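Local coordinates for amphoterin-induced protein 1 (Mus musculus, PDB 2XOT) that promotes growth and fasciculation of neurites and may mediate homophilic and heterophilic cell-cell adhesion, dimerising through its extracellular leucine-rich repeats, at the interface of chains A and B. Sequence-based numbering; all coordinates share one arbitrary frame. Chains: chain A/B, Amphoterin-induced protein 1.

The interface of chains A and B. Residues chain A 92, 118, 120, 142, 167, 169; chain B 19-22, 43.
A:Tyr142, held by B:Asn21 and B:Ile22, is central to this part of the two-fold homodimer interface, in which the leucine-rich repeat regions of two copies meet face to face; the exchange of chains repeats every contact. The phenol hydroxyl OH of A:Tyr142 donates to the side-chain amide oxygen OD1 of B:Asn21 at 2.6 Å. The angle at that oxygen, 135°, and the donor's place in the carbonyl plane show that a lone pair is used. OD1 also lies in the plane of the tyrosine ring, at its edge, while ring and amide planes are turned 35° apart.

Both faces of this ring are packed. On one, the methyl CD1 of B:Ile22 stands 3.8 Å from the ring centroid, a CH-pi contact; on the opposite face lies CD2 of A:Leu167, from the same chain as the ring. This sandwich should restrict rotation of the phenol and hold its hydroxyl toward B:Asn21. An extended B:Ile22 chain, with CD1 anti to CA (chi2 -178°), carries the methyl to the ring, and its CG2 branch touches A:Tyr120 OH at 3.8 Å.

A second CH-pi contact places B:Ala19 CB over the face of A:Tyr120, 3.9 Å from the ring centroid and shifted toward the CG rim. Polar contact continues at A:Asp169, whose carboxylate OD2 accepts a weak hydrogen bond from B:Ser20 OG at 3.1 Å. At the other side of the patch, A:Tyr92 and B:Leu43 meet tip to tip, OH to CD1 at 3.7 Å.

Chain A contributes from strands 92-94, 116-118, 140-142 and 167-169, plus the loop residue A:Tyr120. Chain B answers with strands 17-19 and 22-24 of its N-terminal cap, their connecting turn at B:Ser20 and B:Asn21, and strand 43-45 of the first repeat, so the cap of one solenoid rests on later repeats of the other.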
ATOM      1  N   TYR A  92      -2.285  -7.119   3.553  1.00 18.13           N
ATOM      2  CA  TYR A  92      -3.016  -6.387   4.583  1.00 18.81           C
ATOM      3  C   TYR A  92      -4.127  -7.289   5.119  1.00 19.05           C
ATOM      4  O   TYR A  92      -4.956  -7.753   4.347  1.00 19.63           O
ATOM      5  CB  TYR A  92      -3.657  -5.139   3.969  1.00 18.63           C
ATOM      6  CG  TYR A  92      -4.145  -4.114   4.979  1.00 19.27           C
ATOM      7  CD1 TYR A  92      -3.348  -3.041   5.339  1.00 18.82           C
ATOM      8  CD2 TYR A  92      -5.396  -4.223   5.566  1.00 21.18           C
ATOM      9  CE1 TYR A  92      -3.791  -2.077   6.252  1.00 20.23           C
ATOM     10  CE2 TYR A  92      -5.853  -3.252   6.501  1.00 19.96           C
ATOM     11  CZ  TYR A  92      -5.035  -2.199   6.835  1.00 20.59           C
ATOM     12  OH  TYR A  92      -5.470  -1.239   7.736  1.00 22.90           O
ATOM     13  N   LEU A 118      -3.621  -6.420  11.737  1.00 18.27           N
ATOM     14  CA  LEU A 118      -4.446  -5.799  12.771  1.00 19.77           C
ATOM     15  C   LEU A 118      -5.132  -6.886  13.555  1.00 18.93           C
ATOM     16  O   LEU A 118      -5.896  -7.659  12.993  1.00 18.77           O
ATOM     17  CB  LEU A 118      -5.538  -4.915  12.167  1.00 19.24           C
ATOM     18  CG  LEU A 118      -5.221  -3.559  11.550  1.00 22.89           C
ATOM     19  CD1 LEU A 118      -3.945  -3.534  10.853  1.00 24.67           C
ATOM     20  CD2 LEU A 118      -6.344  -3.111  10.606  1.00 23.02           C
ATOM     21  N   TYR A 120      -6.252  -5.915  16.970  1.00 19.62           N
ATOM     22  CA  TYR A 120      -6.586  -5.141  18.153  1.00 20.68           C
ATOM     23  C   TYR A 120      -8.029  -5.414  18.516  1.00 21.08           C
ATOM     24  O   TYR A 120      -8.824  -5.838  17.674  1.00 20.43           O
ATOM     25  CB  TYR A 120      -6.331  -3.660  17.953  1.00 21.12           C
ATOM     26  CG  TYR A 120      -7.199  -2.971  16.914  1.00 22.81           C
ATOM     27  CD1 TYR A 120      -8.462  -2.471  17.255  1.00 21.86           C
ATOM     28  CD2 TYR A 120      -6.758  -2.790  15.604  1.00 20.69           C
ATOM     29  CE1 TYR A 120      -9.256  -1.831  16.328  1.00 21.64           C
ATOM     30  CE2 TYR A 120      -7.567  -2.139  14.651  1.00 21.49           C
ATOM     31  CZ  TYR A 120      -8.818  -1.672  15.029  1.00 22.54           C
ATOM     32  OH  TYR A 120      -9.651  -1.043  14.119  1.00 23.44           O
ATOM     33  N   TYR A 142      -0.564  -4.521  15.082  1.00 17.82           N
ATOM     34  CA  TYR A 142      -1.445  -3.862  16.068  1.00 18.69           C
ATOM     35  C   TYR A 142      -2.074  -4.889  16.985  1.00 19.42           C
ATOM     36  O   TYR A 142      -2.813  -5.786  16.525  1.00 19.67           O
ATOM     37  CB  TYR A 142      -2.546  -3.098  15.357  1.00 18.94           C
ATOM     38  CG  TYR A 142      -2.085  -1.902  14.574  1.00 18.22           C
ATOM     39  CD1 TYR A 142      -2.144  -0.625  15.123  1.00 17.70           C
ATOM     40  CD2 TYR A 142      -1.657  -2.033  13.257  1.00 18.40           C
ATOM     41  CE1 TYR A 142      -1.778   0.485  14.387  1.00 17.54           C
ATOM     42  CE2 TYR A 142      -1.257  -0.935  12.531  1.00 18.69           C
ATOM     43  CZ  TYR A 142      -1.320   0.318  13.107  1.00 18.87           C
ATOM     44  OH  TYR A 142      -0.949   1.416  12.383  1.00 19.99           O
ATOM     45  N   LEU A 167       6.205  -0.807  13.621  1.00 20.15           N
ATOM     46  CA  LEU A 167       5.108  -0.432  14.492  1.00 20.09           C
ATOM     47  C   LEU A 167       4.617  -1.682  15.194  1.00 19.64           C
ATOM     48  O   LEU A 167       4.234  -2.649  14.553  1.00 18.57           O
ATOM     49  CB  LEU A 167       3.974   0.244  13.709  1.00 19.61           C
ATOM     50  CG  LEU A 167       2.861   0.875  14.561  1.00 19.70           C
ATOM     51  CD1 LEU A 167       2.151   1.935  13.756  1.00 19.14           C
ATOM     52  CD2 LEU A 167       1.845  -0.156  15.073  1.00 19.79           C
ATOM     53  N   ASP A 169       2.081  -2.134  18.292  1.00 19.92           N
ATOM     54  CA  ASP A 169       1.156  -1.506  19.227  1.00 18.84           C
ATOM     55  C   ASP A 169       0.681  -2.511  20.280  1.00 19.93           C
ATOM     56  O   ASP A 169      -0.132  -3.405  19.994  1.00 19.48           O
ATOM     57  CB  ASP A 169      -0.008  -0.935  18.458  1.00 18.77           C
ATOM     58  CG  ASP A 169      -0.999  -0.212  19.348  1.00 19.23           C
ATOM     59  OD1 ASP A 169      -0.679   0.040  20.541  1.00 17.85           O
ATOM     60  OD2 ASP A 169      -2.107   0.066  18.832  1.00 16.70           O
TER
ATOM     61  N   ALA B  19      -6.705   2.625  18.485  1.00 23.99           N
ATOM     62  CA  ALA B  19      -5.599   1.691  18.526  1.00 22.82           C
ATOM     63  C   ALA B  19      -4.370   2.412  17.968  1.00 22.21           C
ATOM     64  O   ALA B  19      -4.159   2.424  16.763  1.00 22.00           O
ATOM     65  CB  ALA B  19      -5.936   0.523  17.682  1.00 22.43           C
ATOM     66  N   SER B  20      -3.566   3.005  18.848  1.00 21.87           N
ATOM     67  CA  SER B  20      -2.531   3.988  18.486  1.00 21.43           C
ATOM     68  C   SER B  20      -3.021   4.881  17.362  1.00 21.78           C
ATOM     69  O   SER B  20      -3.940   5.665  17.569  1.00 21.88           O
ATOM     70  CB  SER B  20      -1.150   3.356  18.205  1.00 21.23           C
ATOM     71  OG  SER B  20      -1.165   2.434  17.131  1.00 20.91           O
ATOM     72  N   ASN B  21      -2.441   4.765  16.169  1.00 22.16           N
ATOM     73  CA  ASN B  21      -2.787   5.674  15.063  1.00 21.58           C
ATOM     74  C   ASN B  21      -3.987   5.242  14.210  1.00 21.91           C
ATOM     75  O   ASN B  21      -4.278   5.868  13.201  1.00 22.53           O
ATOM     76  CB  ASN B  21      -1.552   6.030  14.212  1.00 21.55           C
ATOM     77  CG  ASN B  21      -0.980   4.860  13.435  1.00 21.99           C
ATOM     78  OD1 ASN B  21      -1.513   3.753  13.453  1.00 18.59           O
ATOM     79  ND2 ASN B  21       0.117   5.119  12.698  1.00 23.22           N
ATOM     80  N   ILE B  22      -4.723   4.228  14.649  1.00 22.12           N
ATOM     81  CA  ILE B  22      -5.971   3.844  13.985  1.00 22.99           C
ATOM     82  C   ILE B  22      -7.233   4.175  14.814  1.00 23.13           C
ATOM     83  O   ILE B  22      -7.358   3.735  15.951  1.00 23.22           O
ATOM     84  CB  ILE B  22      -5.977   2.336  13.701  1.00 22.99           C
ATOM     85  CG1 ILE B  22      -4.900   2.007  12.649  1.00 24.14           C
ATOM     86  CG2 ILE B  22      -7.380   1.862  13.239  1.00 22.25           C
ATOM     87  CD1 ILE B  22      -4.861   0.552  12.271  1.00 24.26           C
ATOM     88  N   LEU B  43      -5.345   6.162  10.024  1.00 20.34           N
ATOM     89  CA  LEU B  43      -6.532   5.597   9.352  1.00 20.34           C
ATOM     90  C   LEU B  43      -7.742   5.957  10.180  1.00 20.55           C
ATOM     91  O   LEU B  43      -7.722   5.826  11.409  1.00 22.14           O
ATOM     92  CB  LEU B  43      -6.426   4.077   9.196  1.00 20.86           C
ATOM     93  CG  LEU B  43      -7.528   3.286   8.471  1.00 20.85           C
ATOM     94  CD1 LEU B  43      -6.917   2.195   7.588  1.00 23.26           C
ATOM     95  CD2 LEU B  43      -8.484   2.631   9.422  1.00 19.07           C
TER